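PDB 5X0J: ADP-dependent L-serine kinase SerK from Thermococcus kodakarensis KOD1, which phosphorylates free L-serine with ADP, giving O-phospho-L-serine and AMP in the first step of cysteine biosynthesis from serine. Local coordinates for residues Q31-E36 with Y218-T223; P104-D109 with G172-I177; I139-V144 with F198-P203. The protein carries 1 engineered substitution. One frame throughout, in Å; residues are numbered along the deposited sequence. Where two conformers were deposited one is given.

Contact 1. Residues Q31-E36 with Y218-T223; sequences QLVQKE and YSPKTT. With SEP (phosphoserine), chain C; AMP (adenosine monophosphate), chain B.
Lys221 meets Glu36 and Pro220 meets Val33 where a type II beta turn, Ser219 to Thr222, lies against the loop that runs into helix 34-47, at the wall of the phosphoserine pocket. The tight part is centred on Pro220. Its CB rests 3.6 Å from Val33 CG2, its CG lies 3.5 Å from Leu32 O, and its CA sends a C-H toward Gln31 O. Val33 occupies the N-cap position, and its CG2 branch, anti to the carbonyl carbon, is the one turned to the proline. Next to this packing, Gln31 N donates to Tyr218 O at 2.9 Å. The more open side is that of the Gln31 side chain, partly exposed though its CB still packs on Pro220; it runs out extended beyond CG, and its OE1 comes to 3.5 Å from Ser219 CA, a van der Waals approach. Lys159 of helix 155-170 lies against Gln31, while Ser162 of the same helix lies against Pro220.

Toward the ligands the contact is polar. A water accepts from Lys221 N and lies within hydrogen-bonding distance of both Gln31 O and phosphoserine O2P, so a water lies between the turn and the phosphate. Thr223 OG1 takes a bond from the amino group of phosphoserine, 2.9 Å from its N. Lys221 bends at chi2 (-64°), which turns CD toward the phosphoserine, and its ammonium also pairs with Glu4. Lys221 NZ lies 2.9 Å from phosphoserine O1P and 2.7 Å from Glu36 OE1, which it meets on the anti side, 20° out of the carboxylate plane.

Contact 2. Residues P104-D109 with G172-I177; sequences PAFKGD and GKIELI
Lys107 and Glu175 form a hydrogen-bonded pair of the antiparallel ladder between strands 98-107 and 175-179, and both of its bonds are sound: Lys107 N reaches Glu175 O and Glu175 N reaches Lys107 O, each at 3.0 Å and in the carbonyl plane. Two residues along, Ile177 N gives Ala105 O a nearly straight bond (174° at the hydrogen), whereas the return bond from Ala105 N to Ile177 O is weak, its angle only 124° despite a separation of 2.8 Å. Phe106 and Leu176 make the non-hydrogen-bonded pair between them. Here Phe106 CA points a C-H at Glu175 O, 3.1 Å away, so that oxygen has a second, softer contact.

Beyond the ladder, a water accepts from Asp109 N and donates to Lys173 O, spanning the diverging chains. Asp109 OD2 caps Glu112 N at the start of helix 110-119, while Lys107 NZ leaves the pair for Asp195 and Gly192 O. On the Phe106 side, Ile174 CD1 packs 3.9 Å from Phe106 CB. The main-chain groups thus provide the polar pairing between these strands, while the side chain of Lys107 is tied to the loop at Gly192 and Asp195, and that of Asp109 to the helix it caps.

Contact 3. Residues I139-V144 with F198-P203; sequences IAFALV and FIRKAP
Phe141 CG stands anti to its carbonyl carbon (chi1 -81°), whereas Arg200 CG sits between its backbone N and carbonyl carbon (chi1 51°), and the two side chains run side by side in the same direction. The extended arginine runs past CD1, CE1 and CZ of the ring: Arg200 CD is 3.5 Å from Phe141 CE1, and Phe141 CZ lies over one face of the guanidinium. The two planes are 44° apart, so the groups are not stacked flat. At its far end the guanidinium is held by Trp102 O, Ser219 OG and Pro220 O, which fixes its orientation.

Phe198 meets the same ring at about a right angle. Its edge points to the face of Phe141 in a T-shaped pair, with centroids 5.5 Å apart, and Phe198 CB touches Phe141 CD1 at 3.6 Å. Leu143 CD1 sits over a face of Phe198, 3.8 Å from its centroid, in a CH-pi contact; Val161 and Leu165 of helix 155-170 also pack on Phe198. Away from these aromatics, Ala142 CB faces Ile199 CB, and Val144 CG2 packs 3.8 Å from Ile199 CG1, the two side chains crossing at about a right angle.

The backbone supplies a short register: Ala142 N donates to Ile199 O at 2.9 Å, and Ile199 N to Ala142 O at 2.8 Å. Farther along, a water joins Ile139 O to Lys201 N as the chains part. Ala140 and Phe141 both face Ile151, a classic beta bulge beside strand 148-151 in the antiparallel sheet of the C-terminal domain.

In the fold
Contacts 2 and 3 belong to one antiparallel sheet, in which strands 98-107 and 196-199 are neighbours: Pro104 O lies 2.7 Å from Phe198 N, probably hydrogen-bonded, and Phe106 CE2 packs 3.7 Å from Phe198 CE1. Contact 1 lies about 15 Å from each, centre to centre, and is linked to both. Val33 CG1 touches Leu176 CD2 of contact 2 at 3.9 Å. The side chain of Pro104 in contact 2 stays about 11 Å from phosphoserine at the nearest atoms. Contact 3 reaches closer through Arg200, whose side chain is about 8 Å from that ligand and about 4 Å from the Lys221 side chain; with its probable bond to Pro220 O, this is consistent with a second-shell residue.

Contact 1. Residues Q31-E36 with Y218-T223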
loop_
_atom_site.group_PDB
_atom_site.type_symbol
_atom_site.label_atom_id
_atom_site.label_comp_id
_atom_site.label_asym_id
_atom_site.label_seq_id
_atom_site.Cartn_x
_atom_site.Cartn_y
_atom_site.Cartn_z
ATOM N N GLN A 31 0.520 4.005 6.647
ATOM C CA GLN A 31 -0.198 3.114 7.556
ATOM C C GLN A 31 -0.336 1.682 7.014
ATOM O O GLN A 31 0.016 1.392 5.864
ATOM C CB GLN A 31 -1.589 3.685 7.826
ATOM C CG GLN A 31 -1.584 5.007 8.585
ATOM C CD GLN A 31 -2.940 5.664 8.642
ATOM O OE1 GLN A 31 -3.700 5.647 7.679
ATOM N NE2 GLN A 31 -3.256 6.258 9.777
ATOM N N LEU A 32 -0.836 0.795 7.873
ATOM C CA LEU A 32 -0.973 -0.639 7.602
ATOM C C LEU A 32 -2.414 -1.049 7.331
ATOM O O LEU A 32 -3.335 -0.371 7.753
ATOM C CB LEU A 32 -0.452 -1.451 8.794
ATOM C CG LEU A 32 0.947 -1.107 9.305
ATOM C CD1 LEU A 32 1.359 -2.068 10.406
ATOM C CD2 LEU A 32 1.959 -1.141 8.161
ATOM N N VAL A 33 -2.573 -2.138 6.581
ATOM C CA VAL A 33 -3.809 -2.887 6.375
ATOM C C VAL A 33 -3.692 -4.151 7.225
ATOM O O VAL A 33 -2.720 -4.923 7.082
ATOM C CB VAL A 33 -3.959 -3.281 4.885
ATOM C CG1 VAL A 33 -5.272 -4.030 4.647
ATOM C CG2 VAL A 33 -3.843 -2.037 3.998
ATOM N N GLN A 34 -4.668 -4.374 8.106
ATOM C CA GLN A 34 -4.584 -5.478 9.060
ATOM C C GLN A 34 -4.421 -6.838 8.398
ATOM O O GLN A 34 -3.587 -7.632 8.827
ATOM C CB GLN A 34 -5.788 -5.506 10.000
ATOM C CG GLN A 34 -5.738 -6.676 10.976
ATOM C CD GLN A 34 -6.646 -6.493 12.164
ATOM O OE1 GLN A 34 -6.748 -5.402 12.703
ATOM N NE2 GLN A 34 -7.285 -7.576 12.597
ATOM N N LYS A 35 -5.205 -7.116 7.362
ATOM C CA LYS A 35 -5.104 -8.422 6.688
ATOM C C LYS A 35 -3.757 -8.655 6.009
ATOM O O LYS A 35 -3.323 -9.795 5.872
ATOM C CB LYS A 35 -6.205 -8.592 5.651
ATOM C CG LYS A 35 -7.600 -8.692 6.229
ATOM C CD LYS A 35 -7.910 -10.009 6.891
ATOM C CE LYS A 35 -9.419 -10.205 6.947
ATOM N NZ LYS A 35 -9.788 -11.353 7.807
ATOM N N GLU A 36 -3.107 -7.585 5.561
ATOM C CA GLU A 36 -1.765 -7.675 4.962
ATOM C C GLU A 36 -0.730 -8.024 6.040
ATOM O O GLU A 36 0.126 -8.888 5.839
ATOM C CB GLU A 36 -1.428 -6.351 4.272
ATOM C CG GLU A 36 -0.115 -6.282 3.490
ATOM C CD GLU A 36 -0.166 -6.872 2.098
ATOM O OE1 GLU A 36 0.370 -6.219 1.171
ATOM O OE2 GLU A 36 -0.757 -7.953 1.938
ATOM N N TYR A 218 1.245 8.598 5.285
ATOM C CA TYR A 218 0.093 8.522 4.387
ATOM C C TYR A 218 -0.863 7.405 4.829
ATOM O O TYR A 218 -0.531 6.571 5.677
ATOM C CB TYR A 218 0.545 8.158 2.976
ATOM C CG TYR A 218 1.294 9.184 2.180
ATOM C CD1 TYR A 218 0.652 10.297 1.660
ATOM C CD2 TYR A 218 2.629 8.998 1.863
ATOM C CE1 TYR A 218 1.332 11.222 0.875
ATOM C CE2 TYR A 218 3.316 9.905 1.079
ATOM C CZ TYR A 218 2.667 11.016 0.585
ATOM O OH TYR A 218 3.365 11.903 -0.199
ATOM N N SER A 219 -2.039 7.363 4.214
ATOM C CA SER A 219 -2.924 6.215 4.360
ATOM C C SER A 219 -2.260 4.977 3.709
ATOM O O SER A 219 -1.307 5.118 2.930
ATOM C CB SER A 219 -4.301 6.522 3.744
ATOM O OG SER A 219 -4.252 6.517 2.330
ATOM N N PRO A 220 -2.751 3.768 4.034
ATOM C CA PRO A 220 -2.077 2.566 3.529
ATOM C C PRO A 220 -1.971 2.519 2.011
ATOM O O PRO A 220 -2.878 2.968 1.287
ATOM C CB PRO A 220 -2.938 1.420 4.067
ATOM C CG PRO A 220 -3.651 1.990 5.233
ATOM C CD PRO A 220 -3.914 3.416 4.864
ATOM N N LYS A 221 -0.852 1.972 1.538
ATOM C CA LYS A 221 -0.641 1.653 0.124
ATOM C C LYS A 221 -0.684 2.879 -0.794
ATOM O O LYS A 221 -0.968 2.778 -1.982
ATOM C CB LYS A 221 -1.646 0.583 -0.330
ATOM C CG LYS A 221 -1.632 -0.699 0.494
ATOM C CD LYS A 221 -0.311 -1.435 0.369
ATOM C CE LYS A 221 -0.414 -2.806 0.992
ATOM N NZ LYS A 221 0.857 -3.578 0.837
ATOM N N THR A 222 -0.397 4.051 -0.240
ATOM C CA THR A 222 -0.373 5.272 -1.030
ATOM C C THR A 222 0.689 5.216 -2.125
ATOM O O THR A 222 0.409 5.567 -3.271
ATOM C CB THR A 222 -0.201 6.498 -0.115
ATOM O OG1 THR A 222 -1.390 6.653 0.664
ATOM C CG2 THR A 222 0.079 7.771 -0.908
ATOM N N THR A 223 1.890 4.761 -1.787
ATOM C CA THR A 223 2.961 4.653 -2.768
ATOM C C THR A 223 3.031 3.253 -3.379
ATOM O O THR A 223 2.905 2.252 -2.683
ATOM C CB THR A 223 4.326 4.944 -2.143
ATOM O OG1 THR A 223 4.567 4.017 -1.082
ATOM C CG2 THR A 223 4.392 6.352 -1.592
HETATM N N SEP C . 5.203 1.313 -0.426
HETATM C CA SEP C . 4.745 0.032 -1.046
HETATM C CB SEP C . 3.261 -0.171 -0.734
HETATM O OG SEP C . 3.082 -0.186 0.681
HETATM C C SEP C . 5.039 0.030 -2.523
HETATM O O SEP C . 4.450 -0.774 -3.274
HETATM O OXT SEP C . 5.869 0.821 -3.009
HETATM P P SEP C . 3.621 -1.425 1.579
HETATM O O1P SEP C . 3.592 -2.633 0.656
HETATM O O2P SEP C . 2.610 -1.468 2.679
HETATM O O3P SEP C . 4.998 -1.012 2.033
HETATM P P AMP B . 4.816 -5.127 2.742
HETATM O O1P AMP B . 5.806 -5.818 3.665
HETATM O O2P AMP B . 4.179 -3.905 3.374
HETATM O O3P AMP B . 5.400 -4.893 1.375
HETATM O "O5'" AMP B . 3.585 -6.143 2.551
HETATM C "C5'" AMP B . 3.687 -7.539 2.820
HETATM C "C4'" AMP B . 4.685 -8.182 1.873
HETATM O "O4'" AMP B . 5.140 -9.397 2.435
HETATM C "C3'" AMP B . 4.154 -8.612 0.488
HETATM O "O3'" AMP B . 5.017 -8.086 -0.517
HETATM C "C2'" AMP B . 4.207 -10.139 0.436
HETATM O "O2'" AMP B . 4.495 -10.661 -0.859
HETATM C "C1'" AMP B . 5.329 -10.338 1.416
HETATM N N9 AMP B . 5.473 -11.676 2.023
HETATM C C8 AMP B . 4.527 -12.606 2.255
HETATM N N7 AMP B . 5.057 -13.697 2.861
HETATM C C5 AMP B . 6.363 -13.447 3.023
HETATM C C6 AMP B . 7.512 -14.175 3.585
HETATM N N6 AMP B . 7.338 -15.409 4.108
HETATM N N1 AMP B . 8.715 -13.555 3.553
HETATM C C2 AMP B . 8.900 -12.318 3.035
HETATM N N3 AMP B . 7.896 -11.607 2.499
HETATM C C4 AMP B . 6.640 -12.116 2.471
HETATM O O HOH W 1 0.873 0.531 3.212
#

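Contact 2. Residues P104-D109 with G172-I177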
loop_
_atom_site.group_PDB
_atom_site.type_symbol
_atom_site.label_atom_id
_atom_site.label_comp_id
_atom_site.label_asym_id
_atom_site.label_seq_id
_atom_site.Cartn_x
_atom_site.Cartn_y
_atom_site.Cartn_z
ATOM N N PRO A 104 -7.488 1.125 -3.478
ATOM C CA PRO A 104 -8.310 0.208 -2.691
ATOM C C PRO A 104 -9.538 -0.190 -3.491
ATOM O O PRO A 104 -10.081 0.640 -4.231
ATOM C CB PRO A 104 -8.717 1.032 -1.457
ATOM C CG PRO A 104 -7.882 2.262 -1.483
ATOM C CD PRO A 104 -7.422 2.474 -2.878
ATOM N N ALA A 105 -9.984 -1.427 -3.324
ATOM C CA ALA A 105 -11.168 -1.937 -4.025
ATOM C C ALA A 105 -11.852 -2.962 -3.155
ATOM O O ALA A 105 -11.234 -3.550 -2.277
ATOM C CB ALA A 105 -10.781 -2.560 -5.354
ATOM N N PHE A 106 -13.132 -3.199 -3.410
ATOM C CA PHE A 106 -13.845 -4.198 -2.636
ATOM C C PHE A 106 -14.850 -4.987 -3.433
ATOM O O PHE A 106 -15.424 -4.488 -4.417
ATOM C CB PHE A 106 -14.514 -3.597 -1.389
ATOM C CG PHE A 106 -15.621 -2.620 -1.673
ATOM C CD1 PHE A 106 -16.929 -3.057 -1.863
ATOM C CD2 PHE A 106 -15.367 -1.261 -1.712
ATOM C CE1 PHE A 106 -17.954 -2.149 -2.112
ATOM C CE2 PHE A 106 -16.386 -0.352 -1.956
ATOM C CZ PHE A 106 -17.683 -0.798 -2.154
ATOM N N LYS A 107 -15.042 -6.222 -2.976
ATOM C CA LYS A 107 -16.206 -7.020 -3.302
ATOM C C LYS A 107 -17.086 -6.953 -2.056
ATOM O O LYS A 107 -16.664 -7.346 -0.965
ATOM C CB LYS A 107 -15.806 -8.463 -3.622
ATOM C CG LYS A 107 -16.949 -9.365 -4.054
ATOM C CD LYS A 107 -17.418 -9.079 -5.474
ATOM C CE LYS A 107 -18.766 -9.732 -5.737
ATOM N NZ LYS A 107 -19.329 -9.357 -7.057
ATOM N N GLY A 108 -18.297 -6.430 -2.225
ATOM C CA GLY A 108 -19.244 -6.281 -1.127
ATOM C C GLY A 108 -20.321 -5.270 -1.441
ATOM O O GLY A 108 -20.433 -4.792 -2.578
ATOM N N ASP A 109 -21.116 -4.940 -0.426
ATOM C CA ASP A 109 -22.290 -4.101 -0.627
ATOM C C ASP A 109 -21.939 -2.612 -0.568
ATOM O O ASP A 109 -21.523 -2.115 0.487
ATOM C CB ASP A 109 -23.362 -4.400 0.409
ATOM C CG ASP A 109 -24.622 -3.606 0.153
ATOM O OD1 ASP A 109 -25.296 -3.876 -0.859
ATOM O OD2 ASP A 109 -24.922 -2.686 0.927
ATOM N N GLY A 172 -15.157 -9.084 7.958
ATOM C CA GLY A 172 -15.619 -10.030 6.936
ATOM C C GLY A 172 -16.728 -9.509 6.041
ATOM O O GLY A 172 -17.247 -10.255 5.206
ATOM N N LYS A 173 -17.082 -8.233 6.177
ATOM C CA LYS A 173 -18.169 -7.643 5.404
ATOM C C LYS A 173 -17.769 -7.417 3.950
ATOM O O LYS A 173 -18.624 -7.450 3.065
ATOM C CB LYS A 173 -18.635 -6.332 6.038
ATOM C CG LYS A 173 -19.277 -6.520 7.403
ATOM C CD LYS A 173 -19.762 -5.195 7.966
ATOM C CE LYS A 173 -20.690 -5.393 9.157
ATOM N NZ LYS A 173 -19.994 -6.026 10.309
ATOM N N ILE A 174 -16.482 -7.160 3.705
ATOM C CA ILE A 174 -15.972 -6.983 2.351
ATOM C C ILE A 174 -14.707 -7.786 2.143
ATOM O O ILE A 174 -14.024 -8.138 3.110
ATOM C CB ILE A 174 -15.656 -5.494 2.024
ATOM C CG1 ILE A 174 -14.550 -4.908 2.931
ATOM C CG2 ILE A 174 -16.922 -4.648 2.088
ATOM C CD1 ILE A 174 -14.105 -3.520 2.508
ATOM N N GLU A 175 -14.420 -8.074 0.876
ATOM C CA GLU A 175 -13.097 -8.524 0.463
ATOM C C GLU A 175 -12.359 -7.275 -0.012
ATOM O O GLU A 175 -12.806 -6.618 -0.947
ATOM C CB GLU A 175 -13.221 -9.568 -0.652
ATOM C CG GLU A 175 -11.974 -10.410 -0.894
ATOM C CD GLU A 175 -12.310 -11.869 -1.152
ATOM O OE1 GLU A 175 -12.147 -12.697 -0.225
ATOM O OE2 GLU A 175 -12.778 -12.177 -2.270
ATOM N N LEU A 176 -11.250 -6.950 0.645
ATOM C CA LEU A 176 -10.453 -5.758 0.349
ATOM C C LEU A 176 -9.238 -6.164 -0.476
ATOM O O LEU A 176 -8.438 -7.003 -0.044
ATOM C CB LEU A 176 -10.013 -5.086 1.649
ATOM C CG LEU A 176 -9.093 -3.863 1.565
ATOM C CD1 LEU A 176 -9.703 -2.742 0.741
ATOM C CD2 LEU A 176 -8.774 -3.385 2.973
ATOM N N ILE A 177 -9.114 -5.573 -1.665
ATOM C CA ILE A 177 -8.015 -5.855 -2.590
ATOM C C ILE A 177 -7.451 -4.523 -3.064
ATOM O O ILE A 177 -8.216 -3.593 -3.326
ATOM C CB ILE A 177 -8.492 -6.653 -3.829
ATOM C CG1 ILE A 177 -9.219 -7.939 -3.404
ATOM C CG2 ILE A 177 -7.323 -6.963 -4.764
ATOM C CD1 ILE A 177 -9.913 -8.683 -4.529
HETATM O O HOH W 2 -20.956 -6.376 2.013
#

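Contact 3. Residues I139-V144 with F198-P203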
loop_
_atom_site.group_PDB
_atom_site.type_symbol
_atom_site.label_atom_id
_atom_site.label_comp_id
_atom_site.label_asym_id
_atom_site.label_seq_id
_atom_site.Cartn_x
_atom_site.Cartn_y
_atom_site.Cartn_z
ATOM N N ILE A 139 -9.999 15.786 -4.815
ATOM C CA ILE A 139 -10.773 15.105 -3.786
ATOM C C ILE A 139 -9.932 13.961 -3.216
ATOM O O ILE A 139 -8.908 13.598 -3.802
ATOM C CB ILE A 139 -12.111 14.573 -4.355
ATOM C CG1 ILE A 139 -11.900 13.586 -5.511
ATOM C CG2 ILE A 139 -12.977 15.735 -4.836
ATOM C CD1 ILE A 139 -13.190 12.971 -6.012
ATOM N N ALA A 140 -10.372 13.403 -2.089
ATOM C CA ALA A 140 -9.610 12.350 -1.402
ATOM C C ALA A 140 -9.627 11.055 -2.219
ATOM O O ALA A 140 -8.587 10.437 -2.450
ATOM C CB ALA A 140 -10.188 12.112 -0.018
ATOM N N PHE A 141 -10.815 10.651 -2.650
ATOM C CA PHE A 141 -10.990 9.466 -3.478
ATOM C C PHE A 141 -12.237 9.629 -4.336
ATOM O O PHE A 141 -13.203 10.273 -3.911
ATOM C CB PHE A 141 -11.251 8.214 -2.622
ATOM C CG PHE A 141 -10.034 7.557 -2.013
ATOM C CD1 PHE A 141 -9.097 6.882 -2.798
ATOM C CD2 PHE A 141 -9.888 7.515 -0.632
ATOM C CE1 PHE A 141 -8.020 6.221 -2.212
ATOM C CE2 PHE A 141 -8.804 6.877 -0.053
ATOM C CZ PHE A 141 -7.878 6.222 -0.836
ATOM N N ALA A 142 -12.222 9.017 -5.516
ATOM C CA ALA A 142 -13.442 8.721 -6.273
ATOM C C ALA A 142 -13.800 7.269 -6.014
ATOM O O ALA A 142 -12.948 6.395 -6.163
ATOM C CB ALA A 142 -13.240 8.958 -7.760
ATOM N N LEU A 143 -15.044 7.023 -5.626
ATOM C CA LEU A 143 -15.567 5.672 -5.430
ATOM C C LEU A 143 -16.366 5.322 -6.669
ATOM O O LEU A 143 -17.437 5.902 -6.892
ATOM C CB LEU A 143 -16.440 5.644 -4.175
ATOM C CG LEU A 143 -17.270 4.396 -3.900
ATOM C CD1 LEU A 143 -16.377 3.171 -3.831
ATOM C CD2 LEU A 143 -18.035 4.578 -2.603
ATOM N N VAL A 144 -15.831 4.431 -7.499
ATOM C CA VAL A 144 -16.373 4.207 -8.832
ATOM C C VAL A 144 -16.598 2.737 -9.138
ATOM O O VAL A 144 -15.797 1.871 -8.790
ATOM C CB VAL A 144 -15.509 4.884 -9.923
ATOM C CG1 VAL A 144 -15.472 6.385 -9.706
ATOM C CG2 VAL A 144 -14.103 4.311 -9.982
ATOM N N PHE A 198 -11.540 2.588 -5.492
ATOM C CA PHE A 198 -11.310 3.944 -5.009
ATOM C C PHE A 198 -10.110 4.519 -5.754
ATOM O O PHE A 198 -8.987 4.018 -5.594
ATOM C CB PHE A 198 -11.007 3.960 -3.513
ATOM C CG PHE A 198 -12.174 3.642 -2.622
ATOM C CD1 PHE A 198 -12.521 2.337 -2.363
ATOM C CD2 PHE A 198 -12.879 4.660 -1.986
ATOM C CE1 PHE A 198 -13.575 2.036 -1.511
ATOM C CE2 PHE A 198 -13.925 4.366 -1.128
ATOM C CZ PHE A 198 -14.271 3.047 -0.885
ATOM N N ILE A 199 -10.336 5.570 -6.535
ATOM C CA ILE A 199 -9.292 6.202 -7.348
ATOM C C ILE A 199 -8.716 7.404 -6.610
ATOM O O ILE A 199 -9.459 8.217 -6.048
ATOM C CB ILE A 199 -9.852 6.671 -8.710
ATOM C CG1 ILE A 199 -10.521 5.514 -9.475
ATOM C CG2 ILE A 199 -8.776 7.363 -9.548
ATOM C CD1 ILE A 199 -9.633 4.340 -9.809
ATOM N N ARG A 200 -7.391 7.523 -6.610
ATOM C CA ARG A 200 -6.681 8.666 -6.035
ATOM C C ARG A 200 -5.487 9.013 -6.902
ATOM O O ARG A 200 -4.933 8.140 -7.572
ATOM C CB ARG A 200 -6.191 8.350 -4.622
ATOM C CG ARG A 200 -5.411 7.044 -4.521
ATOM C CD ARG A 200 -4.692 6.967 -3.187
ATOM N NE ARG A 200 -4.317 5.595 -2.855
ATOM C CZ ARG A 200 -4.108 5.142 -1.620
ATOM N NH1 ARG A 200 -4.222 5.954 -0.568
ATOM N NH2 ARG A 200 -3.810 3.860 -1.437
ATOM N N LYS A 201 -5.096 10.280 -6.883
ATOM C CA LYS A 201 -3.854 10.733 -7.506
ATOM C C LYS A 201 -2.689 10.097 -6.762
ATOM O O LYS A 201 -2.753 9.911 -5.548
ATOM C CB LYS A 201 -3.751 12.262 -7.448
ATOM C CG LYS A 201 -2.554 12.867 -8.176
ATOM C CD LYS A 201 -2.455 14.370 -7.933
ATOM C CE LYS A 201 -1.308 14.995 -8.721
ATOM N NZ LYS A 201 0.024 14.423 -8.382
ATOM N N ALA A 202 -1.639 9.749 -7.496
ATOM C CA ALA A 202 -0.435 9.209 -6.879
ATOM C C ALA A 202 0.384 10.332 -6.251
ATOM O O ALA A 202 0.374 11.463 -6.731
ATOM C CB ALA A 202 0.402 8.508 -7.921
ATOM N N PRO A 203 1.143 10.015 -5.196
ATOM C CA PRO A 203 2.084 10.969 -4.646
ATOM C C PRO A 203 3.293 11.091 -5.570
ATOM O O PRO A 203 3.481 10.229 -6.437
ATOM C CB PRO A 203 2.509 10.303 -3.338
ATOM C CG PRO A 203 2.465 8.864 -3.651
ATOM C CD PRO A 203 1.306 8.682 -4.590
HETATM O O HOH W 3 -6.794 12.117 -5.165
#